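Side-chain contacts in dihydrodipicolinate synthase (PDB 4XKY), which probably acts as a Schiff-base-forming, pyruvate-dependent aldolase of the DapA family, named for the dihydrodipicolinate synthase step of lysine biosynthesis: residues E117-E120 with F121-L125; P148-I151 with Q152-E156. All coordinates share one frame; numbering follows the deposited sequence.

In the fold
Both interactions are local, between residues about a turn apart, on two successive outer helices of the TIM barrel, 115-125 and 148-154; the centres of the two contacts lie about 11 Å apart. Each helix has a buried side facing the barrel and an exposed one, so neither contact is purely core or purely surface. In interaction 1 Tyr122 turns to the barrel, Glu117, Glu120, Phe121 and His124 face a neighbouring subunit, and Glu123 faces helix 148-154. Interaction 2 is mostly aliphatic inward, and no other protein chain touches its segments. The two helices meet directly: Glu123 OE2 and Arg153 NH2 form a salt bridge of 3.0 Å, beside the packing of Ile119 on Thr150 and of Tyr122 on Ile154.

Interaction 1. Residues E117-E120 with F121-L125; sequences ELIE and FYEHL
Glu120 and His124, one helical turn apart, are joined twice. The His124 amide donates to Glu120 O at 3.0 Å, and NE2 of His124 makes a weak hydrogen bond of 3.5 Å with Glu120 OE1, the carboxylate turned 45° from the imidazole plane. Extended beyond CG from an unusual first torsion (chi1 93°), Glu120 brings its carboxylate across the imidazole at a slant, so that OE1 meets NE2. Glu120 O also sits over one face of the imidazole, 3.2 Å above its plane and offset toward the rim. Replacing Glu120 with alanine would probably leave His124 NE2 without this weak partner and cost the packing of the glutamate side chain against a neighbouring subunit. The other i to i+4 backbone bonds include Glu123 N to Ile119 O at 2.9 Å and a weak Tyr122 N to Leu118 O.

Packing accounts for the rest. Ile119 and Glu123 run side by side, with Ile119 CG2 3.4 Å from Glu123 OE2, which is salt-bridged to Arg153. Leu118 O lies at the edge of the Tyr122 ring, 3.3 Å from CD2, while Phe121 CD2 stands 3.6 Å above that ring's centre.

Helix 115-125 is the crossover between strands 102-105 and 133-137. Tyr122 turns inward onto Leu133 and Leu135; its hydroxyl is hydrogen-bonded to Ser105 O, and its side chain lies about 6 Å from that of Tyr136, the predicted proton donor/acceptor. The His124 ring meets a polar side chain of the neighbouring subunit, planes about 65° apart. Phe121 leans on Ile85 of helix 85-97, and Ile119 on helix 148-154.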
loop_
_atom_site.group_PDB
_atom_site.type_symbol
_atom_site.label_atom_id
_atom_site.label_comp_id
_atom_site.label_asym_id
_atom_site.label_seq_id
_atom_site.Cartn_x
_atom_site.Cartn_y
_atom_site.Cartn_z
ATOM N N GLU A 117 -17.927 -3.458 -11.337
ATOM C CA GLU A 117 -17.286 -2.655 -12.383
ATOM C C GLU A 117 -16.321 -3.442 -13.273
ATOM O O GLU A 117 -16.181 -3.122 -14.453
ATOM C CB GLU A 117 -16.533 -1.466 -11.795
ATOM C CG GLU A 117 -17.401 -0.477 -11.045
ATOM C CD GLU A 117 -17.298 -0.675 -9.550
ATOM O OE1 GLU A 117 -16.505 0.058 -8.922
ATOM O OE2 GLU A 117 -17.975 -1.587 -9.017
ATOM N N LEU A 118 -15.624 -4.431 -12.715
ATOM C CA LEU A 118 -14.801 -5.308 -13.545
ATOM C C LEU A 118 -15.647 -6.069 -14.556
ATOM O O LEU A 118 -15.239 -6.266 -15.708
ATOM C CB LEU A 118 -14.036 -6.316 -12.695
ATOM C CG LEU A 118 -12.735 -5.850 -12.056
ATOM C CD1 LEU A 118 -12.088 -7.024 -11.341
ATOM C CD2 LEU A 118 -11.790 -5.293 -13.104
ATOM N N ILE A 119 -16.820 -6.513 -14.123
ATOM C CA ILE A 119 -17.672 -7.305 -14.992
ATOM C C ILE A 119 -18.148 -6.418 -16.126
ATOM O O ILE A 119 -18.138 -6.818 -17.289
ATOM C CB ILE A 119 -18.846 -7.923 -14.214
ATOM C CG1 ILE A 119 -18.304 -9.035 -13.302
ATOM C CG2 ILE A 119 -19.913 -8.462 -15.164
ATOM C CD1 ILE A 119 -19.190 -9.385 -12.126
ATOM N N GLU A 120 -18.527 -5.195 -15.787
ATOM C CA GLU A 120 -19.084 -4.288 -16.788
ATOM C C GLU A 120 -17.999 -3.847 -17.776
ATOM O O GLU A 120 -18.288 -3.623 -18.941
ATOM C CB GLU A 120 -19.775 -3.068 -16.144
ATOM C CG GLU A 120 -18.890 -1.824 -15.976
ATOM C CD GLU A 120 -19.667 -0.513 -15.877
ATOM O OE1 GLU A 120 -20.784 -0.407 -16.431
ATOM O OE2 GLU A 120 -19.144 0.434 -15.251
ATOM N N PHE A 121 -16.766 -3.696 -17.299
ATOM C CA PHE A 121 -15.642 -3.378 -18.170
ATOM C C PHE A 121 -15.543 -4.387 -19.302
ATOM O O PHE A 121 -15.500 -4.022 -20.465
ATOM C CB PHE A 121 -14.328 -3.367 -17.399
ATOM C CG PHE A 121 -13.150 -3.100 -18.268
ATOM C CD1 PHE A 121 -12.756 -1.806 -18.535
ATOM C CD2 PHE A 121 -12.468 -4.136 -18.866
ATOM C CE1 PHE A 121 -11.679 -1.548 -19.363
ATOM C CE2 PHE A 121 -11.400 -3.886 -19.702
ATOM C CZ PHE A 121 -11.001 -2.588 -19.959
ATOM N N TYR A 122 -15.506 -5.663 -18.947
ATOM C CA TYR A 122 -15.415 -6.728 -19.934
ATOM C C TYR A 122 -16.658 -6.894 -20.766
ATOM O O TYR A 122 -16.559 -7.223 -21.949
ATOM C CB TYR A 122 -14.970 -8.029 -19.271
ATOM C CG TYR A 122 -13.517 -7.904 -19.010
ATOM C CD1 TYR A 122 -12.611 -7.955 -20.066
ATOM C CD2 TYR A 122 -13.036 -7.641 -17.747
ATOM C CE1 TYR A 122 -11.266 -7.776 -19.861
ATOM C CE2 TYR A 122 -11.680 -7.469 -17.526
ATOM C CZ TYR A 122 -10.800 -7.524 -18.588
ATOM O OH TYR A 122 -9.442 -7.359 -18.392
ATOM N N GLU A 123 -17.826 -6.624 -20.179
ATOM C CA GLU A 123 -19.066 -6.657 -20.956
ATOM C C GLU A 123 -19.082 -5.611 -22.070
ATOM O O GLU A 123 -19.557 -5.890 -23.156
ATOM C CB GLU A 123 -20.311 -6.544 -20.066
ATOM C CG GLU A 123 -20.734 -7.895 -19.494
ATOM C CD GLU A 123 -21.886 -7.820 -18.500
ATOM O OE1 GLU A 123 -22.615 -6.798 -18.463
ATOM O OE2 GLU A 123 -22.067 -8.803 -17.749
ATOM N N HIS A 124 -18.562 -4.419 -21.807
ATOM C CA HIS A 124 -18.433 -3.394 -22.852
ATOM C C HIS A 124 -17.260 -3.672 -23.811
ATOM O O HIS A 124 -17.311 -3.295 -24.988
ATOM C CB HIS A 124 -18.237 -2.013 -22.228
ATOM C CG HIS A 124 -19.384 -1.557 -21.371
ATOM N ND1 HIS A 124 -20.699 -1.889 -21.632
ATOM C CD2 HIS A 124 -19.412 -0.757 -20.278
ATOM C CE1 HIS A 124 -21.483 -1.332 -20.725
ATOM N NE2 HIS A 124 -20.727 -0.642 -19.891
ATOM N N LEU A 125 -16.192 -4.303 -23.317
ATOM C CA LEU A 125 -15.019 -4.525 -24.159
ATOM C C LEU A 125 -15.299 -5.630 -25.192
ATOM O O LEU A 125 -14.966 -5.484 -26.374
ATOM C CB LEU A 125 -13.771 -4.866 -23.326
ATOM C CG LEU A 125 -12.485 -5.124 -24.130
ATOM C CD1 LEU A 125 -12.047 -3.900 -24.922
ATOM C CD2 LEU A 125 -11.356 -5.624 -23.238
#

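Interaction 2. Residues P148-I151 with Q152-E156; sequences PATI and QRIAE
Thr150 O takes the amide of Ile154 in a 2.9 Å hydrogen bond, and the same oxygen is flanked by Ile154 CG1 at 3.3 Å. This is one turn of the alpha-helix that crosses over in the beta-alpha-beta unit between strands 133-137 and 160-165 of the TIM barrel. The overlapping i to i+4 bonds are Gln152 N on Pro148 O, Arg153 N on Ala149 O and Ala155 N on Ile151 O.

Among the side chains, Thr150 and Ile154 lie alongside each other and point the same way. Thr150 CG2 is anti to the backbone N (chi1 -63° for OG1), which directs the methyl along the helix to meet Ile154 CD1 at 3.7 Å. Its OG1, beside the backbone N, is hydrogen-bonded to Gln115 OE1, and the methyl side also rests on Ile119, so both branches meet helix 115-125. Ile151 packs on Phe163 and Ile154 on Val160, both of strand 160-165, and the two isoleucines also touch Phe146.

Arg153 keeps its CB 3.4 Å from Ala149 O, then bends at chi2 (72°), leading the guanidinium away from 148-151. There NH2 is salt-bridged to Glu123 of helix 115-125; the approach of NE to Glu156 OE1, at 4.0 Å, is a long and secondary salt bridge. Ala155, which also packs on Met180 of helix 170-180, brings its CB to 3.1 Å from Ile151 O.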
loop_
_atom_site.group_PDB
_atom_site.type_symbol
_atom_site.label_atom_id
_atom_site.label_comp_id
_atom_site.label_asym_id
_atom_site.label_seq_id
_atom_site.Cartn_x
_atom_site.Cartn_y
_atom_site.Cartn_z
ATOM N N PRO A 148 -12.877 -14.721 -7.528
ATOM C CA PRO A 148 -13.197 -15.984 -8.182
ATOM C C PRO A 148 -14.535 -15.980 -8.899
ATOM O O PRO A 148 -14.592 -16.364 -10.063
ATOM C CB PRO A 148 -13.199 -16.968 -7.024
ATOM C CG PRO A 148 -12.109 -16.457 -6.155
ATOM C CD PRO A 148 -12.257 -14.953 -6.209
ATOM N N ALA A 149 -15.591 -15.533 -8.218
ATOM C CA ALA A 149 -16.927 -15.526 -8.808
ATOM C C ALA A 149 -16.966 -14.619 -10.047
ATOM O O ALA A 149 -17.657 -14.925 -11.003
ATOM C CB ALA A 149 -17.976 -15.102 -7.784
ATOM N N THR A 150 -16.217 -13.516 -10.016
ATOM C CA THR A 150 -16.116 -12.593 -11.149
ATOM C C THR A 150 -15.544 -13.309 -12.372
ATOM O O THR A 150 -16.039 -13.139 -13.480
ATOM C CB THR A 150 -15.228 -11.364 -10.825
ATOM O OG1 THR A 150 -15.811 -10.596 -9.769
ATOM C CG2 THR A 150 -15.090 -10.451 -12.023
ATOM N N ILE A 151 -14.497 -14.103 -12.165
ATOM C CA ILE A 151 -13.909 -14.869 -13.252
ATOM C C ILE A 151 -14.891 -15.898 -13.787
ATOM O O ILE A 151 -15.006 -16.050 -15.000
ATOM C CB ILE A 151 -12.577 -15.521 -12.840
ATOM C CG1 ILE A 151 -11.484 -14.458 -12.846
ATOM C CG2 ILE A 151 -12.156 -16.606 -13.810
ATOM C CD1 ILE A 151 -10.251 -14.854 -12.067
ATOM N N GLN A 152 -15.590 -16.602 -12.897
ATOM C CA GLN A 152 -16.661 -17.524 -13.314
ATOM C C GLN A 152 -17.620 -16.826 -14.239
ATOM O O GLN A 152 -17.962 -17.332 -15.307
ATOM C CB GLN A 152 -17.497 -17.996 -12.129
ATOM C CG GLN A 152 -17.295 -19.428 -11.687
ATOM C CD GLN A 152 -18.127 -19.740 -10.455
ATOM O OE1 GLN A 152 -17.619 -20.250 -9.451
ATOM N NE2 GLN A 152 -19.416 -19.415 -10.517
ATOM N N ARG A 153 -18.063 -15.659 -13.787
ATOM C CA ARG A 153 -19.075 -14.884 -14.479
ATOM C C ARG A 153 -18.635 -14.383 -15.864
ATOM O O ARG A 153 -19.422 -14.440 -16.808
ATOM C CB ARG A 153 -19.499 -13.711 -13.597
ATOM C CG ARG A 153 -20.363 -12.664 -14.279
ATOM C CD ARG A 153 -21.784 -13.141 -14.553
ATOM N NE ARG A 153 -22.511 -12.101 -15.276
ATOM C CZ ARG A 153 -22.939 -10.956 -14.737
ATOM N NH1 ARG A 153 -22.732 -10.685 -13.446
ATOM N NH2 ARG A 153 -23.580 -10.068 -15.493
ATOM N N ILE A 154 -17.404 -13.886 -15.984
ATOM C CA ILE A 154 -16.930 -13.331 -17.259
ATOM C C ILE A 154 -16.652 -14.474 -18.223
ATOM O O ILE A 154 -16.877 -14.363 -19.424
ATOM C CB ILE A 154 -15.670 -12.455 -17.082
ATOM C CG1 ILE A 154 -16.008 -11.241 -16.231
ATOM C CG2 ILE A 154 -15.136 -11.974 -18.433
ATOM C CD1 ILE A 154 -14.808 -10.492 -15.698
ATOM N N ALA A 155 -16.208 -15.596 -17.674
ATOM C CA ALA A 155 -15.898 -16.765 -18.471
ATOM C C ALA A 155 -17.094 -17.462 -19.131
ATOM O O ALA A 155 -16.893 -18.347 -19.962
ATOM C CB ALA A 155 -15.141 -17.762 -17.625
ATOM N N GLU A 156 -18.317 -17.106 -18.752
ATOM C CA GLU A 156 -19.501 -17.617 -19.455
ATOM C C GLU A 156 -19.516 -17.127 -20.899
ATOM O O GLU A 156 -19.994 -17.834 -21.792
ATOM C CB GLU A 156 -20.790 -17.171 -18.779
ATOM C CG GLU A 156 -21.024 -17.728 -17.385
ATOM C CD GLU A 156 -21.968 -16.857 -16.559
ATOM O OE1 GLU A 156 -22.242 -15.697 -16.950
ATOM O OE2 GLU A 156 -22.437 -17.329 -15.504
#